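Local coordinates for protein tail component (Lactobacillus phage J-1, PDB 5LY8) that probably helps the phage recognise its Lactobacillus host by binding cell-surface carbohydrate, this piece being the second carbohydrate-binding module of the evolved distal tail protein, at residues G110-F114 with S125-F129; D136-G142 with F154-R160; D165-V171 with R182-D187. All coordinates share one frame; numbering follows the deposited sequence. Where two conformers were deposited one is given.

Interaction 1: G110-F114 with S125-F129; sequences GRFEF and SLALF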
loop_
_atom_site.group_PDB
_atom_site.type_symbol
_atom_site.label_atom_id
_atom_site.label_comp_id
_atom_site.label_asym_id
_atom_site.label_seq_id
_atom_site.Cartn_x
_atom_site.Cartn_y
_atom_site.Cartn_z
ATOM N N GLY A 110 -7.175 10.416 -6.939
ATOM C CA GLY A 110 -7.204 9.052 -6.438
ATOM C C GLY A 110 -6.078 8.824 -5.473
ATOM O O GLY A 110 -5.129 9.603 -5.411
ATOM N N ARG A 111 -6.182 7.743 -4.712
ATOM C CA ARG A 111 -5.177 7.372 -3.724
ATOM C C ARG A 111 -5.144 5.867 -3.621
ATOM O O ARG A 111 -6.190 5.222 -3.716
ATOM C CB ARG A 111 -5.561 7.981 -2.338
ATOM C CG ARG A 111 -4.744 7.501 -1.152
ATOM C CD ARG A 111 -5.242 8.160 0.146
ATOM N NE ARG A 111 -4.330 7.887 1.263
ATOM C CZ ARG A 111 -3.230 8.563 1.521
ATOM N NH1 ARG A 111 -2.901 9.620 0.782
ATOM N NH2 ARG A 111 -2.436 8.186 2.504
ATOM N N PHE A 112 -3.954 5.304 -3.346
ATOM C CA PHE A 112 -3.884 3.941 -2.840
ATOM C C PHE A 112 -2.971 3.890 -1.643
ATOM O O PHE A 112 -2.060 4.713 -1.508
ATOM C CB PHE A 112 -3.524 2.864 -3.881
ATOM C CG PHE A 112 -2.167 2.932 -4.523
ATOM C CD1 PHE A 112 -1.016 2.661 -3.791
ATOM C CD2 PHE A 112 -2.043 3.120 -5.891
ATOM C CE1 PHE A 112 0.239 2.668 -4.407
ATOM C CE2 PHE A 112 -0.793 3.064 -6.511
ATOM C CZ PHE A 112 0.335 2.817 -5.769
ATOM N N GLU A 113 -3.255 2.936 -0.754
ATOM C CA GLU A 113 -2.418 2.604 0.390
ATOM C C GLU A 113 -2.133 1.128 0.376
ATOM O O GLU A 113 -3.056 0.321 0.205
ATOM C CB GLU A 113 -3.091 2.956 1.723
ATOM C CG GLU A 113 -3.276 4.443 1.937
ATOM C CD GLU A 113 -3.902 4.800 3.266
ATOM O OE1 GLU A 113 -4.149 3.893 4.104
ATOM O OE2 GLU A 113 -4.168 6.015 3.460
ATOM N N PHE A 114 -0.865 0.771 0.608
ATOM C CA PHE A 114 -0.448 -0.596 0.908
ATOM C C PHE A 114 0.124 -0.528 2.322
ATOM O O PHE A 114 1.158 0.115 2.558
ATOM C CB PHE A 114 0.549 -1.150 -0.104
ATOM C CG PHE A 114 -0.095 -1.368 -1.455
ATOM C CD1 PHE A 114 -1.052 -2.348 -1.626
ATOM C CD2 PHE A 114 0.216 -0.557 -2.532
ATOM C CE1 PHE A 114 -1.679 -2.533 -2.870
ATOM C CE2 PHE A 114 -0.397 -0.754 -3.786
ATOM C CZ PHE A 114 -1.331 -1.753 -3.945
ATOM N N SER A 125 2.953 2.367 6.088
ATOM C CA SER A 125 1.974 2.686 5.058
ATOM C C SER A 125 2.635 3.345 3.880
ATOM O O SER A 125 3.248 4.426 4.027
ATOM C CB SER A 125 0.890 3.610 5.613
ATOM O OG SER A 125 0.003 4.004 4.568
ATOM N N LEU A 126 2.537 2.676 2.714
ATOM C CA LEU A 126 3.029 3.210 1.446
ATOM C C LEU A 126 1.826 3.807 0.707
ATOM O O LEU A 126 0.838 3.099 0.514
ATOM C CB LEU A 126 3.666 2.083 0.627
ATOM C CG LEU A 126 4.367 2.474 -0.677
ATOM C CD1 LEU A 126 5.304 1.352 -1.117
ATOM C CD2 LEU A 126 3.374 2.791 -1.820
ATOM N N ALA A 127 1.889 5.072 0.320
ATOM C CA ALA A 127 0.791 5.681 -0.425
ATOM C C ALA A 127 1.264 6.300 -1.704
ATOM O O ALA A 127 2.393 6.787 -1.801
ATOM C CB ALA A 127 0.060 6.726 0.430
ATOM N N LEU A 128 0.374 6.285 -2.714
ATOM C CA LEU A 128 0.513 7.084 -3.913
ATOM C C LEU A 128 -0.788 7.850 -4.051
ATOM O O LEU A 128 -1.860 7.261 -3.860
ATOM C CB LEU A 128 0.752 6.235 -5.168
ATOM C CG LEU A 128 1.031 7.013 -6.446
ATOM C CD1 LEU A 128 2.409 7.695 -6.417
ATOM C CD2 LEU A 128 0.953 6.113 -7.674
ATOM N N PHE A 129 -0.730 9.134 -4.355
ATOM C CA PHE A 129 -1.963 9.881 -4.490
ATOM C C PHE A 129 -1.816 11.106 -5.403
ATOM O O PHE A 129 -0.776 11.664 -5.554
ATOM C CB PHE A 129 -2.519 10.312 -3.112
ATOM C CG PHE A 129 -1.584 11.187 -2.330
ATOM C CD1 PHE A 129 -0.607 10.644 -1.471
ATOM C CD2 PHE A 129 -1.668 12.567 -2.440
ATOM C CE1 PHE A 129 0.236 11.522 -0.755
ATOM C CE2 PHE A 129 -0.811 13.386 -1.731
ATOM C CZ PHE A 129 0.099 12.865 -0.914
#

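Interaction 2: D136-G142 with F154-R160; sequences DQWVFSG and FFDLLPR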
loop_
_atom_site.group_PDB
_atom_site.type_symbol
_atom_site.label_atom_id
_atom_site.label_comp_id
_atom_site.label_asym_id
_atom_site.label_seq_id
_atom_site.Cartn_x
_atom_site.Cartn_y
_atom_site.Cartn_z
ATOM N N ASP A 136 -1.933 17.331 -12.305
ATOM C CA ASP A 136 -1.727 15.881 -12.472
ATOM C C ASP A 136 -0.487 15.413 -11.697
ATOM O O ASP A 136 0.192 14.423 -12.028
ATOM C CB ASP A 136 -1.738 15.488 -13.955
ATOM C CG ASP A 136 -0.426 15.584 -14.668
ATOM O OD1 ASP A 136 0.335 16.523 -14.363
ATOM O OD2 ASP A 136 -0.139 14.677 -15.490
ATOM N N GLN A 137 -0.173 16.155 -10.670
ATOM C CA GLN A 137 0.925 15.781 -9.847
ATOM C C GLN A 137 0.492 14.587 -8.967
ATOM O O GLN A 137 -0.595 14.565 -8.363
ATOM C CB GLN A 137 1.312 16.972 -8.972
ATOM C CG GLN A 137 2.567 16.752 -8.147
ATOM C CD GLN A 137 3.779 16.485 -8.985
ATOM O OE1 GLN A 137 4.237 17.340 -9.742
ATOM N NE2 GLN A 137 4.282 15.268 -8.903
ATOM N N TRP A 138 1.341 13.581 -8.937
ATOM C CA TRP A 138 1.155 12.543 -7.965
ATOM C C TRP A 138 2.314 12.514 -6.963
ATOM O O TRP A 138 3.406 13.025 -7.221
ATOM C CB TRP A 138 0.786 11.213 -8.561
ATOM C CG TRP A 138 1.639 10.691 -9.653
ATOM C CD1 TRP A 138 2.948 11.014 -9.904
ATOM C CD2 TRP A 138 1.336 9.587 -10.498
ATOM N NE1 TRP A 138 3.456 10.194 -10.881
ATOM C CE2 TRP A 138 2.479 9.317 -11.276
ATOM C CE3 TRP A 138 0.199 8.806 -10.686
ATOM C CZ2 TRP A 138 2.528 8.253 -12.200
ATOM C CZ3 TRP A 138 0.227 7.792 -11.622
ATOM C CH2 TRP A 138 1.375 7.530 -12.390
ATOM N N VAL A 139 2.006 12.028 -5.769
ATOM C CA VAL A 139 2.911 12.046 -4.633
ATOM C C VAL A 139 3.044 10.628 -4.090
ATOM O O VAL A 139 2.059 9.946 -3.899
ATOM C CB VAL A 139 2.385 12.991 -3.514
ATOM C CG1 VAL A 139 3.290 12.934 -2.285
ATOM C CG2 VAL A 139 2.285 14.447 -3.990
ATOM N N PHE A 140 4.281 10.245 -3.795
ATOM C CA PHE A 140 4.636 8.982 -3.171
ATOM C C PHE A 140 5.048 9.303 -1.740
ATOM O O PHE A 140 5.911 10.150 -1.530
ATOM C CB PHE A 140 5.791 8.387 -3.973
ATOM C CG PHE A 140 6.579 7.230 -3.433
ATOM C CD1 PHE A 140 5.938 6.122 -2.906
ATOM C CD2 PHE A 140 7.957 7.209 -3.547
ATOM C CE1 PHE A 140 6.680 5.017 -2.465
ATOM C CE2 PHE A 140 8.696 6.117 -3.097
ATOM C CZ PHE A 140 8.051 5.027 -2.560
ATOM N N SER A 141 4.384 8.667 -0.764
ATOM C CA SER A 141 4.694 8.901 0.648
ATOM C C SER A 141 4.884 7.622 1.400
ATOM O O SER A 141 4.349 6.575 1.015
ATOM C CB SER A 141 3.629 9.778 1.311
ATOM O OG SER A 141 2.393 9.092 1.486
ATOM N N GLY A 142 5.652 7.699 2.474
ATOM C CA GLY A 142 5.866 6.565 3.349
ATOM C C GLY A 142 5.687 7.005 4.771
ATOM O O GLY A 142 6.273 8.014 5.168
ATOM N N PHE A 154 8.595 10.614 4.357
ATOM C CA PHE A 154 8.906 11.396 3.164
ATOM C C PHE A 154 7.610 11.681 2.437
ATOM O O PHE A 154 6.631 10.944 2.587
ATOM C CB PHE A 154 9.898 10.659 2.229
ATOM C CG PHE A 154 9.363 9.345 1.710
ATOM C CD1 PHE A 154 9.559 8.171 2.418
ATOM C CD2 PHE A 154 8.671 9.284 0.505
ATOM C CE1 PHE A 154 9.062 6.960 1.940
ATOM C CE2 PHE A 154 8.152 8.074 0.045
ATOM C CZ PHE A 154 8.348 6.922 0.768
ATOM N N PHE A 155 7.647 12.704 1.610
ATOM C CA PHE A 155 6.568 13.144 0.742
ATOM C C PHE A 155 7.287 13.506 -0.543
ATOM O O PHE A 155 7.980 14.526 -0.590
ATOM C CB PHE A 155 5.902 14.360 1.391
ATOM C CG PHE A 155 4.686 14.939 0.696
ATOM C CD1 PHE A 155 4.818 15.728 -0.442
ATOM C CD2 PHE A 155 3.421 14.771 1.237
ATOM C CE1 PHE A 155 3.693 16.292 -1.063
ATOM C CE2 PHE A 155 2.303 15.355 0.628
ATOM C CZ PHE A 155 2.452 16.120 -0.512
ATOM N N ASP A 156 7.207 12.647 -1.558
ATOM C CA ASP A 156 7.977 12.791 -2.792
ATOM C C ASP A 156 7.073 13.154 -3.941
ATOM O O ASP A 156 6.273 12.327 -4.397
ATOM C CB ASP A 156 8.752 11.480 -3.096
ATOM C CG ASP A 156 9.970 11.194 -2.226
ATOM O OD1 ASP A 156 10.274 12.019 -1.319
ATOM O OD2 ASP A 156 10.611 10.145 -2.438
ATOM N N LEU A 157 7.195 14.400 -4.418
ATOM C CA LEU A 157 6.469 14.881 -5.596
ATOM C C LEU A 157 7.192 14.283 -6.792
ATOM O O LEU A 157 8.319 14.687 -7.108
ATOM C CB LEU A 157 6.480 16.426 -5.657
ATOM C CG LEU A 157 5.528 17.090 -4.657
ATOM C CD1 LEU A 157 6.093 18.381 -4.113
ATOM C CD2 LEU A 157 4.195 17.358 -5.272
ATOM N N LEU A 158 6.580 13.280 -7.427
ATOM C CA LEU A 158 7.164 12.509 -8.516
ATOM C C LEU A 158 7.139 13.296 -9.820
ATOM O O LEU A 158 6.049 13.603 -10.316
ATOM C CB LEU A 158 6.384 11.215 -8.720
ATOM C CG LEU A 158 6.336 10.284 -7.536
ATOM C CD1 LEU A 158 5.525 9.057 -7.888
ATOM C CD2 LEU A 158 7.746 9.890 -7.080
ATOM N N PRO A 159 8.300 13.601 -10.433
ATOM C CA PRO A 159 8.257 14.364 -11.692
ATOM C C PRO A 159 7.519 13.569 -12.773
ATOM O O PRO A 159 7.912 12.443 -13.089
ATOM C CB PRO A 159 9.734 14.603 -12.022
ATOM C CG PRO A 159 10.484 13.561 -11.241
ATOM C CD PRO A 159 9.681 13.332 -9.990
ATOM N N ARG A 160 6.454 14.130 -13.318
ATOM C CA ARG A 160 5.625 13.408 -14.285
ATOM C C ARG A 160 6.288 12.983 -15.578
ATOM O O ARG A 160 5.844 12.096 -16.214
ATOM C CB ARG A 160 4.322 14.150 -14.546
ATOM C CG ARG A 160 3.318 13.950 -13.419
ATOM C CD ARG A 160 2.603 12.605 -13.528
ATOM N NE ARG A 160 1.545 12.577 -14.513
ATOM C CZ ARG A 160 1.107 11.463 -15.091
ATOM N NH1 ARG A 160 1.697 10.300 -14.842
ATOM N NH2 ARG A 160 0.104 11.498 -15.916
HETATM O O HOH W 1 5.660 16.768 -12.624
#

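Interaction 3: D165-V171 with R182-D187; sequences DGNYNAV and RLDRID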
loop_
_atom_site.group_PDB
_atom_site.type_symbol
_atom_site.label_atom_id
_atom_site.label_comp_id
_atom_site.label_asym_id
_atom_site.label_seq_id
_atom_site.Cartn_x
_atom_site.Cartn_y
_atom_site.Cartn_z
ATOM N N ASP A 165 2.413 7.453 -16.618
ATOM C CA ASP A 165 1.372 6.446 -16.423
ATOM C C ASP A 165 1.951 5.060 -16.776
ATOM O O ASP A 165 2.721 4.932 -17.739
ATOM C CB ASP A 165 0.234 6.713 -17.404
ATOM C CG ASP A 165 -0.592 7.963 -17.179
ATOM O OD1 ASP A 165 -0.408 8.628 -16.125
ATOM O OD2 ASP A 165 -1.492 8.221 -18.004
ATOM N N GLY A 166 1.595 4.039 -16.005
ATOM C CA GLY A 166 2.066 2.710 -16.362
ATOM C C GLY A 166 2.197 1.766 -15.202
ATOM O O GLY A 166 1.513 1.903 -14.192
ATOM N N ASN A 167 3.063 0.781 -15.364
ATOM C CA ASN A 167 3.227 -0.324 -14.442
ATOM C C ASN A 167 4.288 -0.091 -13.387
ATOM O O ASN A 167 5.423 0.281 -13.699
ATOM C CB ASN A 167 3.594 -1.586 -15.263
ATOM C CG ASN A 167 2.507 -1.964 -16.257
ATOM O OD1 ASN A 167 1.370 -2.267 -15.865
ATOM N ND2 ASN A 167 2.841 -1.931 -17.566
ATOM N N TYR A 168 3.924 -0.321 -12.109
ATOM C CA TYR A 168 4.852 -0.108 -11.011
ATOM C C TYR A 168 4.755 -1.226 -9.995
ATOM O O TYR A 168 3.678 -1.817 -9.825
ATOM C CB TYR A 168 4.485 1.213 -10.267
ATOM C CG TYR A 168 4.755 2.479 -11.052
ATOM C CD1 TYR A 168 3.813 2.989 -11.941
ATOM C CD2 TYR A 168 5.976 3.142 -10.940
ATOM C CE1 TYR A 168 4.090 4.113 -12.718
ATOM C CE2 TYR A 168 6.228 4.303 -11.655
ATOM C CZ TYR A 168 5.297 4.764 -12.557
ATOM O OH TYR A 168 5.567 5.887 -13.299
ATOM N N ASN A 169 5.874 -1.508 -9.306
ATOM C CA ASN A 169 5.850 -2.366 -8.129
ATOM C C ASN A 169 5.989 -1.463 -6.915
ATOM O O ASN A 169 6.994 -0.762 -6.779
ATOM C CB ASN A 169 6.971 -3.406 -8.127
ATOM C CG ASN A 169 6.650 -4.620 -8.954
ATOM O OD1 ASN A 169 7.521 -5.169 -9.663
ATOM N ND2 ASN A 169 5.422 -5.079 -8.894
ATOM N N ALA A 170 4.977 -1.440 -6.050
ATOM C CA ALA A 170 5.014 -0.699 -4.788
ATOM C C ALA A 170 5.492 -1.676 -3.736
ATOM O O ALA A 170 4.879 -2.734 -3.535
ATOM C CB ALA A 170 3.628 -0.162 -4.432
ATOM N N VAL A 171 6.626 -1.367 -3.086
ATOM C CA VAL A 171 7.260 -2.317 -2.193
ATOM C C VAL A 171 7.554 -1.708 -0.847
ATOM O O VAL A 171 8.030 -0.565 -0.756
ATOM C CB VAL A 171 8.598 -2.801 -2.827
ATOM C CG1 VAL A 171 9.248 -3.890 -1.976
ATOM C CG2 VAL A 171 8.405 -3.276 -4.270
ATOM N N ARG A 182 9.583 1.486 -1.960
ATOM C CA ARG A 182 9.973 1.661 -3.349
ATOM C C ARG A 182 8.750 1.777 -4.227
ATOM O O ARG A 182 7.703 1.192 -3.956
ATOM C CB ARG A 182 10.770 0.474 -3.887
ATOM C CG ARG A 182 11.995 0.125 -3.040
ATOM C CD ARG A 182 13.086 -0.611 -3.798
ATOM N NE ARG A 182 12.532 -1.673 -4.640
ATOM C CZ ARG A 182 12.457 -2.953 -4.290
ATOM N NH1 ARG A 182 12.900 -3.353 -3.099
ATOM N NH2 ARG A 182 11.919 -3.840 -5.116
ATOM N N LEU A 183 8.925 2.500 -5.327
ATOM C CA LEU A 183 7.955 2.538 -6.404
ATOM C C LEU A 183 8.776 2.255 -7.660
ATOM O O LEU A 183 9.300 3.164 -8.315
ATOM C CB LEU A 183 7.182 3.861 -6.477
ATOM C CG LEU A 183 5.990 3.861 -7.386
ATOM C CD1 LEU A 183 4.833 3.091 -6.761
ATOM C CD2 LEU A 183 5.578 5.300 -7.706
ATOM N N ASP A 184 8.922 0.968 -7.986
ATOM C CA ASP A 184 9.751 0.552 -9.107
ATOM C C ASP A 184 9.035 0.777 -10.425
ATOM O O ASP A 184 7.895 0.332 -10.583
ATOM C CB ASP A 184 10.107 -0.932 -8.998
ATOM C CG ASP A 184 10.929 -1.374 -7.810
ATOM O OD1 ASP A 184 11.564 -0.507 -7.158
ATOM O OD2 ASP A 184 11.043 -2.599 -7.602
ATOM N N ARG A 185 9.712 1.439 -11.382
ATOM C CA ARG A 185 9.180 1.659 -12.716
ATOM C C ARG A 185 9.426 0.399 -13.532
ATOM O O ARG A 185 10.527 0.213 -14.054
ATOM C CB ARG A 185 9.926 2.798 -13.417
ATOM C CG ARG A 185 9.588 4.183 -12.985
ATOM C CD ARG A 185 9.956 5.194 -14.074
ATOM N NE ARG A 185 11.336 4.984 -14.514
ATOM C CZ ARG A 185 11.970 5.722 -15.414
ATOM N NH1 ARG A 185 11.369 6.770 -15.966
ATOM N NH2 ARG A 185 13.222 5.434 -15.754
ATOM N N ILE A 186 8.446 -0.486 -13.628
ATOM C CA ILE A 186 8.553 -1.739 -14.375
ATOM C C ILE A 186 8.820 -1.456 -15.876
ATOM O O ILE A 186 9.632 -2.139 -16.489
ATOM C CB ILE A 186 7.267 -2.626 -14.171
ATOM C CG1 ILE A 186 7.063 -3.013 -12.680
ATOM C CG2 ILE A 186 7.286 -3.891 -15.098
ATOM C CD1 ILE A 186 5.762 -3.692 -12.380
ATOM N N ASP A 187 8.127 -0.473 -16.457
ATOM C CA ASP A 187 8.219 -0.165 -17.889
ATOM C C ASP A 187 9.505 0.493 -18.325
ATOM O O ASP A 187 9.914 0.304 -19.479
ATOM C CB ASP A 187 7.063 0.757 -18.311
ATOM C CG ASP A 187 5.673 0.237 -18.029
ATOM O OD1 ASP A 187 4.769 1.071 -17.808
ATOM O OD2 ASP A 187 5.494 -1.021 -17.998
HETATM O O HOH W 2 5.325 3.882 -17.974
HETATM O O HOH W 3 6.912 2.033 -15.147
HETATM O O HOH W 4 10.253 -4.502 -9.347
#

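Interaction 1: G110-F114 with S125-F129
Phe-112 and Leu-128 face each other as a hydrogen-bonded pair in an antiparallel beta hairpin, part of one sheet of a beta-sandwich module consistent with the concanavalin-like fold. The backbone ladder alternates in the classical way: Phe-112 and Leu-128 exchange two bonds, Phe-114 and Leu-126 two more, and the most linear, from Leu-126 N to Phe-114 O at 2.9 Å, reaches 173°. Between these pairs CA-H...O contacts fill in, as from Ala-127 CA to Phe-112 O at 3.2 Å.

Apolar contacts occupy the face bearing Phe-112, Phe-114, Leu-126 and Leu-128. With CG between its backbone N and carbonyl carbon (chi1 64°), the Phe-112 ring leans across the neighbouring strand, and Leu-128 CB sits over its face, 3.8 Å from the centroid, in a CH-pi contact. Leu-126 CD2 approaches the edge of the same ring. This face packs on strand 94-103 of the opposing sheet.

Charge is confined to the other face. Arg-111 runs alongside Phe-129, its guanidinium and the ring inclined at 35°, while Ala-127 CB lies over one face of the guanidinium. Two nitrogens of Arg-111 converge side-on upon a single oxygen of Glu-113, whose carboxylate also accepts backbone N-H groups of Ala-37 and Phe-38. That oxygen, OE2, lies in the guanidinium plane, 2.9 Å from both NE and NH2 of Arg-111, and both donors approach it from the anti side, NH2 well out of the carboxylate plane.

Interaction 2: D136-G142 with F154-R160
At the open end of the beta hairpin of strands 138-144 and 151-158, Arg-160, just past the second strand, meets Trp-138, next to the loop that supplies Asn-135 to a magnesium site. Bends in its chain (chi2 -80°, chi3 -78°) bring the end of Arg-160 over the indole: its CD stands 3.9 Å from the centroid of the five-membered ring of Trp-138, and its CZ lies over the six-membered ring in a cation-pi contact. The guanidinium is steeply tilted to the ring, NH1 leading toward CZ2. In the conformer given, it also grips Asp-136 side-on through NE and NH2, both to OD2 and from one face of the carboxylate, with NE at 2.9 Å from Asp-136 OD2.

Gln-137, likewise in the conformer given, ties the segments together. Its NE2 donates to Leu-158 O at 2.8 Å from above the carbonyl plane, and to Trp-138 O, while a water links its OE1 to Arg-160 N.

Farther along, aromatic rings meet. The edge of Phe-154 approaches the face of Phe-140, planes at 62°, with Phe-154 CE2 over the ring centre. On the other face of the sheet Val-139 CG1 sits 3.5 Å above the centre of the Phe-155 ring. A two-way backbone pair links Phe-140 and Asp-156.

Strand 138-144 pairs on its other side with strand 121-130, where Phe-140 touches Leu-126; across the sandwich, Phe-140 meets Phe-181 and Leu-158 meets Leu-183 of strand 178-185.

Interaction 3: D165-V171 with R182-D187
Asn-167 and Asp-187 clasp each other where the beta hairpin of strands 166-175 and 178-185 opens, in the second sheet of the sandwich. Their amide and carboxylate planes stand 83° apart. Asn-167 ND2 gives a nearly straight bond to the syn lone pair of Asp-187 OD2 at 2.8 Å, while Asn-167 N reaches Asp-187 OD1 at 3.0 Å from above the carboxylate plane. One side chain thus satisfies a backbone and a side-chain donor of the same residue. The hairpin closes further along through paired backbone bonds between Asn-169 and Asp-184 and between Val-171 and Arg-182.

Tyr-168 lies on the buried side with Ala-170 and Leu-183. Its CG is anti to the carbonyl carbon (chi1 -70°), which lays the ring alongside Arg-185, CE2 meeting Arg-185 CG at 3.6 Å; its CD2 touches Leu-183 CG. The Ile-186 side chain crosses that of Asn-169 at about a right angle, CD1 touching OD1. Val-171 CG1 lies 3.7 Å above one face of the Arg-182 guanidinium.

Farther out, Asp-184 holds that guanidinium, NE to OD1 and NH2 to OD2, both on the syn side. The Tyr-168 hydroxyl is bonded to Arg-164 O, and Arg-185 NE to Gly-189 O. Strand 94-103 pairs on the far side of strand 166-175.

Waters bridge the two segments: one between Asp-165 O and Asp-187 OD1, another between Asn-167 O and Asp-187 N, and a third that donates to Asn-169 OD1 and, at 2.7 Å, to Asp-184 OD2.

Overall arrangement
Three successive hairpins illustrate how a beta sandwich is built up of local pairings. Interactions 1 and 2 share a sheet: strands 121-130 and 138-144 are neighbours, linked by a probable hydrogen bond, Val-139 N to Phe-129 O at 2.8 Å; the centres of the two interactions are about 10 Å apart. Interaction 3 belongs to the opposing sheet, and its centre lies about 13 Å from those of interactions 1 and 2. Leu-126 CD2 meets Ala-170 CB at 4.0 Å, and Leu-158 CD1 meets Leu-183 CD2 at 3.8 Å, so the interior is shared by all three. Arg-160 NH2 also bridges to Asp-165 OD1. One bound magnesium ion lies about 5 Å from the Asp-136 side chain and about 8 Å from Gly-110.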